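Local coordinates for periplasmic binding protein/LacI transcriptional regulator (Alkaliphilus metalliredigens, PDB 3CTP) that probably binds DNA as a sugar-responsive transcriptional repressor of the LacI family and holds beta-D-xylulofuranose in its periplasmic-binding-protein-like sensor region, at residues A[177-182]-A[207-212]. Residues are numbered along the deposited sequence; the frame is centred on the assembly and turned at random.
Sequences HIKGPE and FIEFQH
I178 and F210 make the tight part of this contact: methyl CG2 of I178 sits over one face of the F210 ring, 3.6 Å from its centroid and 17° off the ring normal. CG2, anti to the backbone N of I178, is the branch that reaches the ring. M218, I223 and F238 also pack on F210. The backbones run parallel beside this pair. The amide of I208 bonds to the carbonyl of H177, K179 N reaches I208 O at 2.8 Å, and F210 N continues the pattern to K179 O just past the last strand residue, E209. On the other face of the sheet, the rings of H177 and F207 meet rim to rim, their planes at 79°; H177 ND1 is bonded to F236 O on the next strand.

K179 lies on that face too. Its chain bends at chi3 and chi4, and NZ bonds at 2.7 Å to E209 OE2, on the anti side of the carboxylate, and at 3.0 Å to G180 O. E188 of helix 185-200 adds a second salt bridge to NZ. A methionine here would probably leave E209 and E188 without their shared cation, and the carbonyl of G180 without its ammonium donor.

The looser side lies toward E182 and Q211, both exposed. There Q211 NE2 donates to E209 OE1 at 3.1 Å, and a water links E182 N, E209 OE1 and Q211 OE1. The whole is the parallel strand pair of a right-handed beta-alpha-beta crossover, strand 175-179, helix 185-200, strand 206-209, at one edge of the Rossmann-like sheet of a periplasmic-binding-protein lobe.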
ATOM      1  N   HIS A 177       6.598  23.227  -8.412  1.00  8.08           N
ATOM      2  CA  HIS A 177       5.472  22.380  -7.954  1.00  7.67           C
ATOM      3  C   HIS A 177       5.337  21.229  -8.943  1.00  8.76           C
ATOM      4  O   HIS A 177       5.158  21.455 -10.144  1.00  8.70           O
ATOM      5  CB  HIS A 177       4.166  23.181  -7.870  1.00  9.50           C
ATOM      6  CG  HIS A 177       2.956  22.340  -7.591  1.00  7.82           C
ATOM      7  ND1 HIS A 177       2.991  21.262  -6.734  1.00  7.36           N
ATOM      8  CD2 HIS A 177       1.681  22.423  -8.039  1.00 11.25           C
ATOM      9  CE1 HIS A 177       1.781  20.706  -6.672  1.00  9.18           C
ATOM     10  NE2 HIS A 177       0.969  21.400  -7.443  1.00 10.64           N
ATOM     11  N   ILE A 178       5.500  20.004  -8.432  1.00  7.05           N
ATOM     12  CA  ILE A 178       5.213  18.813  -9.212  1.00  8.45           C
ATOM     13  C   ILE A 178       3.737  18.548  -8.974  1.00  8.82           C
ATOM     14  O   ILE A 178       3.339  18.145  -7.860  1.00  8.62           O
ATOM     15  CB  ILE A 178       6.080  17.647  -8.773  1.00  9.83           C
ATOM     16  CG1 ILE A 178       7.538  18.025  -9.111  1.00 11.63           C
ATOM     17  CG2 ILE A 178       5.664  16.354  -9.530  1.00 11.70           C
ATOM     18  CD1 ILE A 178       8.605  17.025  -8.678  1.00 14.64           C
ATOM     19  N   LYS A 179       2.935  18.871  -9.991  1.00  9.18           N
ATOM     20  CA  LYS A 179       1.475  18.799  -9.873  1.00  9.12           C
ATOM     21  C   LYS A 179       0.928  17.490 -10.376  1.00  9.29           C
ATOM     22  O   LYS A 179       1.585  16.758 -11.129  1.00  9.62           O
ATOM     23  CB  LYS A 179       0.801  19.993 -10.573  1.00 12.66           C
ATOM     24  CG  LYS A 179       0.884  19.968 -12.050  1.00 15.90           C
ATOM     25  CD  LYS A 179       0.083  21.182 -12.699  1.00 12.37           C
ATOM     26  CE  LYS A 179      -1.396  21.091 -12.482  1.00 17.59           C
ATOM     27  NZ  LYS A 179      -2.074  19.954 -13.189  1.00 21.34           N
ATOM     28  N   GLY A 180      -0.269  17.174  -9.920  1.00  8.95           N
ATOM     29  CA  GLY A 180      -0.894  15.907 -10.282  1.00  8.79           C
ATOM     30  C   GLY A 180      -1.640  16.028 -11.587  1.00  9.43           C
ATOM     31  O   GLY A 180      -1.732  17.126 -12.171  1.00  9.88           O
ATOM     32  N   PRO A 181      -2.178  14.895 -12.061  1.00 10.83           N
ATOM     33  CA  PRO A 181      -2.978  14.802 -13.253  1.00 13.59           C
ATOM     34  C   PRO A 181      -4.160  15.775 -13.181  1.00 13.19           C
ATOM     35  O   PRO A 181      -4.762  15.896 -12.127  1.00 12.63           O
ATOM     36  CB  PRO A 181      -3.560  13.382 -13.138  1.00 14.76           C
ATOM     37  CG  PRO A 181      -2.593  12.613 -12.407  1.00 18.82           C
ATOM     38  CD  PRO A 181      -1.932  13.585 -11.442  1.00 12.60           C
ATOM     39  N   GLU A 182      -4.504  16.404 -14.299  1.00 12.70           N
ATOM     40  CA  GLU A 182      -5.605  17.348 -14.373  1.00 13.40           C
ATOM     41  C   GLU A 182      -6.972  16.760 -14.003  1.00 11.93           C
ATOM     42  O   GLU A 182      -7.883  17.507 -13.580  1.00 13.00           O
ATOM     43  CB  GLU A 182      -5.665  17.956 -15.779  1.00 16.43           C
ATOM     44  CG  GLU A 182      -6.649  19.071 -15.937  1.00 30.26           C
ATOM     45  CD  GLU A 182      -6.566  19.695 -17.316  1.00 30.50           C
ATOM     46  OE1 GLU A 182      -5.436  19.792 -17.856  1.00 34.47           O
ATOM     47  OE2 GLU A 182      -7.625  20.078 -17.851  1.00 35.92           O
ATOM     48  N   PHE A 207       6.364  24.485 -12.990  1.00 11.00           N
ATOM     49  CA  PHE A 207       5.525  23.301 -12.811  1.00 11.92           C
ATOM     50  C   PHE A 207       6.014  22.136 -13.647  1.00 12.77           C
ATOM     51  O   PHE A 207       6.485  22.322 -14.784  1.00 13.81           O
ATOM     52  CB  PHE A 207       4.075  23.624 -13.219  1.00 12.52           C
ATOM     53  CG  PHE A 207       3.459  24.699 -12.396  1.00 13.37           C
ATOM     54  CD1 PHE A 207       2.962  24.415 -11.141  1.00 13.02           C
ATOM     55  CD2 PHE A 207       3.393  26.020 -12.864  1.00 14.53           C
ATOM     56  CE1 PHE A 207       2.422  25.409 -10.328  1.00 15.34           C
ATOM     57  CE2 PHE A 207       2.852  27.025 -12.063  1.00 13.64           C
ATOM     58  CZ  PHE A 207       2.367  26.717 -10.792  1.00 15.41           C
ATOM     59  N   ILE A 208       5.882  20.924 -13.094  1.00 10.20           N
ATOM     60  CA  ILE A 208       6.011  19.672 -13.872  1.00  9.18           C
ATOM     61  C   ILE A 208       4.745  18.880 -13.571  1.00 10.66           C
ATOM     62  O   ILE A 208       4.367  18.780 -12.411  1.00 12.43           O
ATOM     63  CB  ILE A 208       7.230  18.872 -13.375  1.00 10.15           C
ATOM     64  CG1 ILE A 208       8.519  19.608 -13.755  1.00 11.85           C
ATOM     65  CG2 ILE A 208       7.263  17.439 -13.964  1.00 15.29           C
ATOM     66  CD1 ILE A 208       9.786  18.962 -13.176  1.00 14.04           C
ATOM     67  N   GLU A 209       4.072  18.358 -14.588  1.00 10.12           N
ATOM     68  CA  GLU A 209       2.782  17.698 -14.357  1.00  9.79           C
ATOM     69  C   GLU A 209       2.883  16.209 -14.579  1.00 10.28           C
ATOM     70  O   GLU A 209       3.072  15.754 -15.715  1.00 11.42           O
ATOM     71  CB  GLU A 209       1.724  18.242 -15.320  1.00 11.65           C
ATOM     72  CG  GLU A 209       0.311  17.679 -15.101  1.00 16.70           C
ATOM     73  CD  GLU A 209      -0.671  18.302 -16.085  1.00 23.51           C
ATOM     74  OE1 GLU A 209      -0.793  17.789 -17.216  1.00 22.57           O
ATOM     75  OE2 GLU A 209      -1.296  19.325 -15.738  1.00 20.49           O
ATOM     76  N   PHE A 210       2.738  15.431 -13.509  1.00  9.19           N
ATOM     77  CA  PHE A 210       2.753  13.976 -13.664  1.00  9.08           C
ATOM     78  C   PHE A 210       1.394  13.555 -14.180  1.00 10.70           C
ATOM     79  O   PHE A 210       0.377  14.162 -13.805  1.00 12.28           O
ATOM     80  CB  PHE A 210       2.949  13.298 -12.298  1.00  9.81           C
ATOM     81  CG  PHE A 210       4.379  13.256 -11.805  1.00  8.90           C
ATOM     82  CD1 PHE A 210       5.375  14.047 -12.354  1.00 11.49           C
ATOM     83  CD2 PHE A 210       4.704  12.419 -10.739  1.00 10.26           C
ATOM     84  CE1 PHE A 210       6.690  13.982 -11.884  1.00  9.48           C
ATOM     85  CE2 PHE A 210       6.024  12.359 -10.243  1.00  9.74           C
ATOM     86  CZ  PHE A 210       7.008  13.142 -10.816  1.00 10.03           C
ATOM     87  N   GLN A 211       1.348  12.513 -15.019  1.00  8.99           N
ATOM     88  CA  GLN A 211       0.054  12.112 -15.607  1.00 10.13           C
ATOM     89  C   GLN A 211      -0.645  11.000 -14.868  1.00 10.34           C
ATOM     90  O   GLN A 211      -1.798  10.616 -15.220  1.00 11.76           O
ATOM     91  CB  GLN A 211       0.258  11.651 -17.060  1.00 10.84           C
ATOM     92  CG  GLN A 211       0.916  12.732 -17.916  1.00 11.48           C
ATOM     93  CD  GLN A 211       0.093  13.999 -17.957  1.00 13.60           C
ATOM     94  OE1 GLN A 211      -1.091  13.963 -18.308  1.00 18.19           O
ATOM     95  NE2 GLN A 211       0.709  15.126 -17.601  1.00 13.49           N
ATOM     96  N   HIS A 212       0.032  10.459 -13.854  1.00  9.87           N
ATOM     97  CA  HIS A 212      -0.518   9.349 -13.082  1.00 10.33           C
ATOM     98  C   HIS A 212      -0.171   9.569 -11.613  1.00  9.30           C
ATOM     99  O   HIS A 212       0.826  10.218 -11.301  1.00 10.15           O
ATOM    100  CB  HIS A 212       0.139   8.019 -13.492  1.00 12.00           C
ATOM    101  CG  HIS A 212      -0.027   7.690 -14.939  1.00 16.16           C
ATOM    102  ND1 HIS A 212       0.880   8.091 -15.899  1.00 16.00           N
ATOM    103  CD2 HIS A 212      -0.991   6.999 -15.591  1.00 19.38           C
ATOM    104  CE1 HIS A 212       0.480   7.658 -17.086  1.00 18.36           C
ATOM    105  NE2 HIS A 212      -0.650   6.987 -16.927  1.00 17.58           N
TER
HETATM  106  O   HOH W   1      -3.221  15.614 -16.988  1.00 21.52           O